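Local coordinates for protein putative fimbriae assembly chaperone (Salmonella typhimurium, PDB 2CO7) that probably binds newly secreted fimbrial subunits in the periplasm, helps them fold and holds them ready for assembly into Saf fimbriae, at residues B[165-170]-B[203-208]; B[156-161]-B[186-191]; B[90-95]-B[127-132]. All blocks are in the same frame, centred on the assembly; numbering follows the deposited sequence.

Contact 1 (B[165-170]-B[203-208]); sequences MNLASV and WRVITD
Leu167 and Val205 face each other as an antiparallel non-hydrogen-bonded pair, and a methyl of Leu167 comes obliquely against one of Val205. CD1 of Leu167 is placed 3.4 Å from CG1 of Val205, closer than carbon atoms usually sit. Leu167 chi2 is nearly eclipsed at 3°, so the placement of this leucine end, and with it the close approach, is doubtful. Met165 SD lies 4.1 Å from the same Val205 CG1, so this methyl is touched on two flanks. Val170 leans CG2 against Trp203 CB at 3.9 Å. On the other face the relief is lower. Ala168 is small, and Ile206 CG1 comes up against its CB at 3.9 Å. Ser169 CB rests on Arg204 CD. The backbones are joined edge to edge by three hydrogen bonds. Ala168 and Arg204 exchange both N-H...O bonds, and Ile206 N gives the third to Asn166 O at 2.8 Å. A water takes a weak bond from Asn166 ND2 and donates to Ile206 O, while Asn166 OD1 accepts from Lys127 NZ of the N-terminal domain. The pairing belongs to the immunoglobulin-like C-terminal domain. Strand 201-205 lies between strands 167-168 and 216-218, Trp203 meets Trp148 and Phe216, and Met165 and Val205 touch helix 139-142.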
loop_
_atom_site.group_PDB
_atom_site.type_symbol
_atom_site.label_atom_id
_atom_site.label_comp_id
_atom_site.label_asym_id
_atom_site.label_seq_id
_atom_site.Cartn_x
_atom_site.Cartn_y
_atom_site.Cartn_z
ATOM N N MET B 165 14.278 -5.811 -7.353
ATOM C CA MET B 165 13.688 -6.933 -8.091
ATOM C C MET B 165 12.288 -7.156 -7.523
ATOM O O MET B 165 12.111 -7.655 -6.411
ATOM C CB MET B 165 14.573 -8.189 -7.935
ATOM C CG MET B 165 15.840 -8.152 -8.777
ATOM S SD MET B 165 15.437 -8.371 -10.551
ATOM C CE MET B 165 17.036 -8.058 -11.329
ATOM N N ASN B 166 11.296 -6.727 -8.279
ATOM C CA ASN B 166 9.943 -6.747 -7.802
ATOM C C ASN B 166 9.338 -8.000 -8.387
ATOM O O ASN B 166 8.899 -8.002 -9.527
ATOM C CB ASN B 166 9.247 -5.458 -8.257
ATOM C CG ASN B 166 9.882 -4.241 -7.621
ATOM O OD1 ASN B 166 9.841 -4.074 -6.387
ATOM N ND2 ASN B 166 10.527 -3.406 -8.440
ATOM N N LEU B 167 9.343 -9.072 -7.599
ATOM C CA LEU B 167 8.972 -10.381 -8.119
ATOM C C LEU B 167 7.459 -10.601 -8.121
ATOM O O LEU B 167 6.753 -10.188 -7.213
ATOM C CB LEU B 167 9.676 -11.511 -7.354
ATOM C CG LEU B 167 11.169 -11.815 -7.638
ATOM C CD1 LEU B 167 11.894 -10.902 -8.646
ATOM C CD2 LEU B 167 11.871 -11.829 -6.298
ATOM N N ALA B 168 6.968 -11.207 -9.201
ATOM C CA ALA B 168 5.572 -11.626 -9.270
ATOM C C ALA B 168 5.492 -13.074 -9.757
ATOM O O ALA B 168 6.449 -13.595 -10.360
ATOM C CB ALA B 168 4.796 -10.700 -10.184
ATOM N N SER B 169 4.358 -13.716 -9.476
ATOM C CA SER B 169 4.023 -15.051 -10.015
ATOM C C SER B 169 5.143 -16.065 -9.758
ATOM O O SER B 169 5.466 -16.871 -10.632
ATOM C CB SER B 169 3.716 -14.951 -11.516
ATOM O OG SER B 169 2.515 -14.208 -11.774
ATOM N N VAL B 170 5.753 -15.996 -8.568
ATOM C CA VAL B 170 6.765 -16.982 -8.126
ATOM C C VAL B 170 6.174 -18.380 -7.778
ATOM O O VAL B 170 5.226 -18.476 -6.997
ATOM C CB VAL B 170 7.565 -16.466 -6.883
ATOM C CG1 VAL B 170 8.654 -17.443 -6.512
ATOM C CG2 VAL B 170 8.162 -15.078 -7.122
ATOM N N TRP B 203 9.641 -17.540 -11.901
ATOM C CA TRP B 203 9.236 -16.215 -11.473
ATOM C C TRP B 203 9.143 -15.265 -12.634
ATOM O O TRP B 203 9.636 -15.556 -13.729
ATOM C CB TRP B 203 10.206 -15.644 -10.415
ATOM C CG TRP B 203 11.611 -15.354 -10.918
ATOM C CD1 TRP B 203 12.128 -14.132 -11.248
ATOM C CD2 TRP B 203 12.669 -16.306 -11.115
ATOM N NE1 TRP B 203 13.445 -14.273 -11.654
ATOM C CE2 TRP B 203 13.805 -15.589 -11.565
ATOM C CE3 TRP B 203 12.772 -17.693 -10.938
ATOM C CZ2 TRP B 203 15.028 -16.225 -11.866
ATOM C CZ3 TRP B 203 13.969 -18.321 -11.236
ATOM C CH2 TRP B 203 15.089 -17.575 -11.698
ATOM N N ARG B 204 8.486 -14.140 -12.372
ATOM C CA ARG B 204 8.450 -13.012 -13.285
ATOM C C ARG B 204 8.818 -11.770 -12.472
ATOM O O ARG B 204 8.854 -11.815 -11.240
ATOM C CB ARG B 204 7.067 -12.856 -13.906
ATOM C CG ARG B 204 6.639 -14.000 -14.831
ATOM C CD ARG B 204 5.157 -13.916 -15.065
ATOM N NE ARG B 204 4.597 -15.079 -15.744
ATOM C CZ ARG B 204 4.329 -15.136 -17.047
ATOM N NH1 ARG B 204 4.607 -14.104 -17.836
ATOM N NH2 ARG B 204 3.804 -16.248 -17.567
ATOM N N VAL B 205 9.156 -10.698 -13.160
ATOM C CA VAL B 205 9.331 -9.432 -12.480
ATOM C C VAL B 205 8.295 -8.451 -13.002
ATOM O O VAL B 205 7.881 -8.519 -14.135
ATOM C CB VAL B 205 10.772 -8.836 -12.570
ATOM C CG1 VAL B 205 11.816 -9.813 -11.898
ATOM C CG2 VAL B 205 11.154 -8.518 -14.005
ATOM N N ILE B 206 7.877 -7.538 -12.142
ATOM C CA ILE B 206 7.028 -6.458 -12.595
ATOM C C ILE B 206 7.987 -5.456 -13.272
ATOM O O ILE B 206 8.991 -5.035 -12.667
ATOM C CB ILE B 206 6.270 -5.801 -11.441
ATOM C CG1 ILE B 206 5.432 -6.843 -10.664
ATOM C CG2 ILE B 206 5.333 -4.680 -11.991
ATOM C CD1 ILE B 206 4.765 -6.224 -9.426
ATOM N N THR B 207 7.708 -5.143 -14.538
ATOM C CA THR B 207 8.594 -4.277 -15.339
ATOM C C THR B 207 8.476 -2.808 -14.949
ATOM O O THR B 207 7.591 -2.435 -14.159
ATOM C CB THR B 207 8.316 -4.395 -16.876
ATOM O OG1 THR B 207 7.136 -3.638 -17.240
ATOM C CG2 THR B 207 8.169 -5.868 -17.302
ATOM N N ASP B 208 9.353 -1.963 -15.512
ATOM C CA ASP B 208 9.249 -0.520 -15.350
ATOM C C ASP B 208 7.907 0.068 -15.774
ATOM O O ASP B 208 7.550 1.173 -15.351
ATOM C CB ASP B 208 10.381 0.187 -16.105
ATOM C CG ASP B 208 11.764 -0.163 -15.572
ATOM O OD1 ASP B 208 12.707 -0.161 -16.387
ATOM O OD2 ASP B 208 11.943 -0.402 -14.356
HETATM O O HOH W 1 9.165 -2.762 -11.004
#

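Contact 2 (B[156-161]-B[186-191]); sequences KVENPT and FADKTL
Lys156 to Asn159 run antiparallel to Ala187 to Leu191, with axes 4.7 Å apart and directions at 170°. This is the edge of a three-stranded sheet in the immunoglobulin-like C-terminal domain. Val157 and Lys189 form a hydrogen-bonded pair, each N giving to the other's O at 2.9 Å. Asn159 N donates to Ala187 O, but the return bond from Ala187 N is weak. There the register slips: Phe186 and Ala187 both face Asn159, a G1 beta bulge. Phe186 N bonds instead to Thr161 O.

On the face of Lys156, Glu158 and Asp188, the lysine chain is fully extended, with CG anti to its backbone N (chi1 -180°). Its CG passes Thr190 OG1 at 3.5 Å, and its CE lies 3.7 Å from Asp188 CB. The charged ends stay apart, Lys156 NZ being 4.1 Å from Asp188 OD2, beyond a salt bridge. Asp188 OD1 tucks against CA and CB of Glu158 and lies 2.8 Å from the oxygen of a water that probably donates to it. The carboxylate of Glu158 is paired with Arg147 on strand 147-151.

On the other face, Val157 sets CG1 against Lys189 CB. From there the lysine chain bends away at chi2 to a salt bridge with Glu181. Asn159 is held at both ends of its amide. ND2 donates to the carbonyls of Phe163 and Pro184, while OD1 takes the N-H of Thr161, making an Asx turn, and also the Thr161 hydroxyl, which approaches in the carbonyl plane.

The Phe186 ring spreads over this turn. Pro160 O reaches its CE1 at 3.2 Å, and Thr161 O stands 3.6 Å above the ring plane, over the centre.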
loop_
_atom_site.group_PDB
_atom_site.type_symbol
_atom_site.label_atom_id
_atom_site.label_comp_id
_atom_site.label_asym_id
_atom_site.label_seq_id
_atom_site.Cartn_x
_atom_site.Cartn_y
_atom_site.Cartn_z
ATOM N N LYS B 156 15.574 -18.972 -0.237
ATOM C CA LYS B 156 16.309 -17.718 -0.249
ATOM C C LYS B 156 16.566 -17.347 -1.688
ATOM O O LYS B 156 16.958 -18.193 -2.497
ATOM C CB LYS B 156 17.624 -17.859 0.533
ATOM C CG LYS B 156 18.510 -16.596 0.605
ATOM C CD LYS B 156 19.811 -16.953 1.353
ATOM C CE LYS B 156 20.689 -15.739 1.630
ATOM N NZ LYS B 156 21.939 -16.158 2.383
ATOM N N VAL B 157 16.342 -16.077 -1.980
ATOM C CA VAL B 157 16.640 -15.483 -3.276
ATOM C C VAL B 157 17.741 -14.455 -3.066
ATOM O O VAL B 157 17.669 -13.637 -2.132
ATOM C CB VAL B 157 15.374 -14.834 -3.920
ATOM C CG1 VAL B 157 14.803 -13.765 -3.022
ATOM C CG2 VAL B 157 15.698 -14.266 -5.307
ATOM N N GLU B 158 18.751 -14.523 -3.925
ATOM C CA GLU B 158 19.920 -13.678 -3.838
ATOM C C GLU B 158 19.963 -12.817 -5.085
ATOM O O GLU B 158 19.951 -13.329 -6.198
ATOM C CB GLU B 158 21.201 -14.520 -3.706
ATOM C CG GLU B 158 21.032 -15.544 -2.581
ATOM C CD GLU B 158 22.192 -16.478 -2.398
ATOM O OE1 GLU B 158 22.991 -16.649 -3.337
ATOM O OE2 GLU B 158 22.280 -17.039 -1.295
ATOM N N ASN B 159 20.024 -11.511 -4.876
ATOM C CA ASN B 159 20.033 -10.550 -6.001
ATOM C C ASN B 159 21.403 -9.868 -6.130
ATOM O O ASN B 159 21.696 -8.927 -5.410
ATOM C CB ASN B 159 18.894 -9.511 -5.787
ATOM C CG ASN B 159 18.890 -8.410 -6.859
ATOM O OD1 ASN B 159 19.425 -8.574 -7.955
ATOM N ND2 ASN B 159 18.314 -7.300 -6.528
ATOM N N PRO B 160 22.243 -10.319 -7.084
ATOM C CA PRO B 160 23.591 -9.736 -7.201
ATOM C C PRO B 160 23.613 -8.504 -8.146
ATOM O O PRO B 160 24.680 -8.053 -8.556
ATOM C CB PRO B 160 24.382 -10.885 -7.831
ATOM C CG PRO B 160 23.341 -11.459 -8.843
ATOM C CD PRO B 160 22.002 -11.375 -8.084
ATOM N N THR B 161 22.440 -7.959 -8.458
ATOM C CA THR B 161 22.328 -6.877 -9.441
ATOM C C THR B 161 22.088 -5.549 -8.750
ATOM O O THR B 161 21.696 -5.544 -7.585
ATOM C CB THR B 161 21.124 -7.123 -10.443
ATOM O OG1 THR B 161 19.888 -6.713 -9.865
ATOM C CG2 THR B 161 21.030 -8.593 -10.863
ATOM N N PHE B 186 21.764 -5.902 -4.624
ATOM C CA PHE B 186 22.862 -6.520 -3.865
ATOM C C PHE B 186 22.389 -7.041 -2.491
ATOM O O PHE B 186 23.011 -6.807 -1.450
ATOM C CB PHE B 186 24.036 -5.530 -3.723
ATOM C CG PHE B 186 24.513 -4.946 -5.040
ATOM C CD1 PHE B 186 25.015 -5.783 -6.040
ATOM C CD2 PHE B 186 24.465 -3.581 -5.280
ATOM C CE1 PHE B 186 25.470 -5.252 -7.258
ATOM C CE2 PHE B 186 24.942 -3.033 -6.517
ATOM C CZ PHE B 186 25.416 -3.856 -7.490
ATOM N N ALA B 187 21.246 -7.704 -2.500
ATOM C CA ALA B 187 20.554 -8.052 -1.265
ATOM C C ALA B 187 19.910 -9.410 -1.445
ATOM O O ALA B 187 19.773 -9.874 -2.562
ATOM C CB ALA B 187 19.515 -6.985 -0.912
ATOM N N ASP B 188 19.542 -10.054 -0.323
ATOM C CA ASP B 188 18.837 -11.328 -0.332
ATOM C C ASP B 188 17.540 -11.210 0.446
ATOM O O ASP B 188 17.424 -10.353 1.338
ATOM C CB ASP B 188 19.674 -12.391 0.353
ATOM C CG ASP B 188 21.100 -12.357 -0.084
ATOM O OD1 ASP B 188 21.298 -12.289 -1.306
ATOM O OD2 ASP B 188 22.009 -12.330 0.791
ATOM N N LYS B 189 16.602 -12.107 0.142
ATOM C CA LYS B 189 15.384 -12.312 0.923
ATOM C C LYS B 189 15.205 -13.793 1.193
ATOM O O LYS B 189 15.507 -14.626 0.337
ATOM C CB LYS B 189 14.132 -11.789 0.189
ATOM C CG LYS B 189 14.080 -10.276 0.051
ATOM C CD LYS B 189 13.888 -9.619 1.410
ATOM C CE LYS B 189 13.523 -8.175 1.286
ATOM N NZ LYS B 189 12.972 -7.653 2.605
ATOM N N THR B 190 14.683 -14.094 2.377
ATOM C CA THR B 190 14.463 -15.476 2.823
ATOM C C THR B 190 13.029 -15.608 3.290
ATOM O O THR B 190 12.571 -14.836 4.133
ATOM C CB THR B 190 15.388 -15.866 3.995
ATOM O OG1 THR B 190 16.748 -15.837 3.567
ATOM C CG2 THR B 190 15.050 -17.282 4.534
ATOM N N LEU B 191 12.342 -16.614 2.773
ATOM C CA LEU B 191 10.972 -16.906 3.194
ATOM C C LEU B 191 10.840 -18.349 3.670
ATOM O O LEU B 191 11.467 -19.246 3.101
ATOM C CB LEU B 191 10.032 -16.627 2.028
ATOM C CG LEU B 191 10.487 -17.150 0.667
ATOM C CD1 LEU B 191 9.291 -17.569 -0.124
ATOM C CD2 LEU B 191 11.363 -16.144 -0.124
HETATM O O HOH W 2 22.894 -10.609 -2.940
#

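Contact 3 (B[90-95]-B[127-132]); sequences ETLQWV and KLIFRP. With SO4 (sulfate ion), chain D.
Lys127 stretches beside the Trp94 ring, pointing the same way. Its CB lies 3.9 Å from Leu92 CD1. Its CG sits over the six-membered ring of Trp94, a CH-pi contact 3.8 Å from the centroid. Its CD touches Leu92 CD1 at 3.7 Å, and its CE passes Trp94 CH2 at 3.6 Å. Lys127 NZ donates to O2 of a sulfate at 2.9 Å, an ion probably from the crystallisation liquor. It also donates to the backbone of another protein chain, consistent with subunit binding in the cleft between the domains of PapD-type chaperones.

These strands, 91-100 and 116-131, are neighbours in the immunoglobulin-like N-terminal domain. They run antiparallel with a marked twist, their axes at 147°. Thr91 pairs with Phe130 and Gln93 with Leu128, each through two backbone bonds.

The Gln93 chain bends at chi2 (75°), and NE2 joins the backbone N of Gln93 on Leu128 O, from the opposite face of that carbonyl.

At the far end, Arg131 grips Glu90 side-on. Arg131 NE and NH2 both reach Glu90 OE2, at 2.7 and 2.9 Å, in the guanidinium plane. Glu90 OE1 accepts from Tyr164 N.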
loop_
_atom_site.group_PDB
_atom_site.type_symbol
_atom_site.label_atom_id
_atom_site.label_comp_id
_atom_site.label_asym_id
_atom_site.label_seq_id
_atom_site.Cartn_x
_atom_site.Cartn_y
_atom_site.Cartn_z
ATOM N N GLU B 90 20.207 1.235 -7.689
ATOM C CA GLU B 90 18.934 1.948 -7.451
ATOM C C GLU B 90 18.698 2.274 -5.973
ATOM O O GLU B 90 19.239 1.626 -5.073
ATOM C CB GLU B 90 17.756 1.089 -7.926
ATOM C CG GLU B 90 17.745 0.899 -9.456
ATOM C CD GLU B 90 16.482 0.243 -9.957
ATOM O OE1 GLU B 90 15.968 -0.656 -9.271
ATOM O OE2 GLU B 90 16.019 0.600 -11.064
ATOM N N THR B 91 17.836 3.260 -5.749
ATOM C CA THR B 91 17.400 3.690 -4.435
ATOM C C THR B 91 15.895 3.827 -4.533
ATOM O O THR B 91 15.385 4.470 -5.450
ATOM C CB THR B 91 17.994 5.059 -4.005
ATOM O OG1 THR B 91 19.419 4.958 -3.872
ATOM C CG2 THR B 91 17.410 5.479 -2.632
ATOM N N LEU B 92 15.195 3.188 -3.608
ATOM C CA LEU B 92 13.745 3.160 -3.644
ATOM C C LEU B 92 13.183 4.215 -2.705
ATOM O O LEU B 92 13.709 4.416 -1.600
ATOM C CB LEU B 92 13.237 1.772 -3.232
ATOM C CG LEU B 92 11.709 1.702 -3.427
ATOM C CD1 LEU B 92 11.255 0.414 -4.140
ATOM C CD2 LEU B 92 11.025 1.876 -2.116
ATOM N N GLN B 93 12.138 4.893 -3.160
ATOM C CA GLN B 93 11.317 5.778 -2.320
ATOM C C GLN B 93 9.839 5.375 -2.547
ATOM O O GLN B 93 9.524 4.515 -3.396
ATOM C CB GLN B 93 11.481 7.243 -2.809
ATOM C CG GLN B 93 12.737 7.958 -2.532
ATOM C CD GLN B 93 13.931 7.553 -3.385
ATOM O OE1 GLN B 93 15.026 7.740 -2.960
ATOM N NE2 GLN B 93 13.707 7.046 -4.600
ATOM N N TRP B 94 8.929 6.039 -1.833
ATOM C CA TRP B 94 7.512 5.869 -2.047
ATOM C C TRP B 94 6.877 7.229 -2.275
ATOM O O TRP B 94 7.086 8.146 -1.485
ATOM C CB TRP B 94 6.861 5.276 -0.805
ATOM C CG TRP B 94 7.300 3.875 -0.528
ATOM C CD1 TRP B 94 8.371 3.474 0.264
ATOM C CD2 TRP B 94 6.732 2.690 -1.071
ATOM N NE1 TRP B 94 8.474 2.097 0.242
ATOM C CE2 TRP B 94 7.496 1.591 -0.574
ATOM C CE3 TRP B 94 5.677 2.442 -1.960
ATOM C CZ2 TRP B 94 7.186 0.256 -0.883
ATOM C CZ3 TRP B 94 5.350 1.086 -2.253
ATOM C CH2 TRP B 94 6.138 0.027 -1.737
ATOM N N VAL B 95 6.092 7.329 -3.336
ATOM C CA VAL B 95 5.304 8.534 -3.616
ATOM C C VAL B 95 3.859 8.172 -3.232
ATOM O O VAL B 95 3.282 7.249 -3.779
ATOM C CB VAL B 95 5.510 9.063 -5.087
ATOM C CG1 VAL B 95 5.115 8.035 -6.188
ATOM C CG2 VAL B 95 4.761 10.368 -5.302
ATOM N N LYS B 127 5.892 2.766 -5.541
ATOM C CA LYS B 127 7.346 2.845 -5.568
ATOM C C LYS B 127 7.811 3.908 -6.550
ATOM O O LYS B 127 7.336 3.975 -7.706
ATOM C CB LYS B 127 7.962 1.482 -5.914
ATOM C CG LYS B 127 7.582 0.413 -4.915
ATOM C CD LYS B 127 8.027 -0.980 -5.368
ATOM C CE LYS B 127 7.564 -2.012 -4.315
ATOM N NZ LYS B 127 7.647 -3.432 -4.822
ATOM N N LEU B 128 8.725 4.742 -6.048
ATOM C CA LEU B 128 9.426 5.732 -6.859
ATOM C C LEU B 128 10.896 5.293 -6.853
ATOM O O LEU B 128 11.624 5.425 -5.840
ATOM C CB LEU B 128 9.264 7.130 -6.262
ATOM C CG LEU B 128 10.156 8.214 -6.878
ATOM C CD1 LEU B 128 9.726 8.388 -8.373
ATOM C CD2 LEU B 128 9.978 9.544 -6.126
ATOM N N ILE B 129 11.325 4.763 -7.976
ATOM C CA ILE B 129 12.616 4.062 -8.028
ATOM C C ILE B 129 13.610 4.916 -8.748
ATOM O O ILE B 129 13.465 5.170 -9.963
ATOM C CB ILE B 129 12.510 2.628 -8.622
ATOM C CG1 ILE B 129 11.475 1.783 -7.829
ATOM C CG2 ILE B 129 13.887 1.884 -8.598
ATOM C CD1 ILE B 129 11.060 0.409 -8.504
ATOM N N PHE B 130 14.641 5.323 -7.993
ATOM C CA PHE B 130 15.683 6.153 -8.559
ATOM C C PHE B 130 16.777 5.313 -9.229
ATOM O O PHE B 130 17.378 4.485 -8.570
ATOM C CB PHE B 130 16.264 7.097 -7.497
ATOM C CG PHE B 130 17.282 8.039 -8.049
ATOM C CD1 PHE B 130 16.878 9.189 -8.739
ATOM C CD2 PHE B 130 18.646 7.792 -7.869
ATOM C CE1 PHE B 130 17.873 10.115 -9.257
ATOM C CE2 PHE B 130 19.620 8.680 -8.358
ATOM C CZ PHE B 130 19.228 9.843 -9.060
ATOM N N ARG B 131 17.024 5.549 -10.513
ATOM C CA ARG B 131 18.007 4.782 -11.287
ATOM C C ARG B 131 19.152 5.700 -11.773
ATOM O O ARG B 131 18.983 6.536 -12.720
ATOM C CB ARG B 131 17.314 4.059 -12.452
ATOM C CG ARG B 131 18.244 3.072 -13.213
ATOM C CD ARG B 131 17.485 2.299 -14.225
ATOM N NE ARG B 131 16.431 1.501 -13.568
ATOM C CZ ARG B 131 15.409 0.940 -14.194
ATOM N NH1 ARG B 131 15.268 1.054 -15.527
ATOM N NH2 ARG B 131 14.523 0.261 -13.483
ATOM N N PRO B 132 20.320 5.567 -11.120
ATOM C CA PRO B 132 21.521 6.284 -11.540
ATOM C C PRO B 132 21.796 6.045 -13.022
ATOM O O PRO B 132 21.456 4.988 -13.557
ATOM C CB PRO B 132 22.619 5.688 -10.651
ATOM C CG PRO B 132 21.868 5.252 -9.418
ATOM C CD PRO B 132 20.576 4.731 -9.923
HETATM S S SO4 D . 6.317 -6.147 -2.521
HETATM O O1 SO4 D . 4.953 -6.671 -2.325
HETATM O O2 SO4 D . 6.278 -4.692 -2.592
HETATM O O3 SO4 D . 7.078 -6.620 -1.366
HETATM O O4 SO4 D . 6.968 -6.760 -3.692
#

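In the fold
Contacts 1 and 2 belong to the C-terminal domain, and contact 3 to the N-terminal one. Contacts 1 and 3 are buried, while contact 2 is partly buried at a sheet edge and carries more exposed, charged residues. Contact 1 combines strand pairing with mostly apolar side-chain packing; contact 3 adds a buried ion pair and a lysine over an indole. Strands 154-159 and 167-168 follow each other, as do 187-191 and 201-205, so contacts 1 and 2 interlace along the chain. They touch where Met165 CG packs on Asn159 ND2. Contacts 1 and 3 meet across the domain boundary, where a salt bridge from Arg131 to Asp208 adds to the Lys127 bond. Contacts 2 and 3 do not touch.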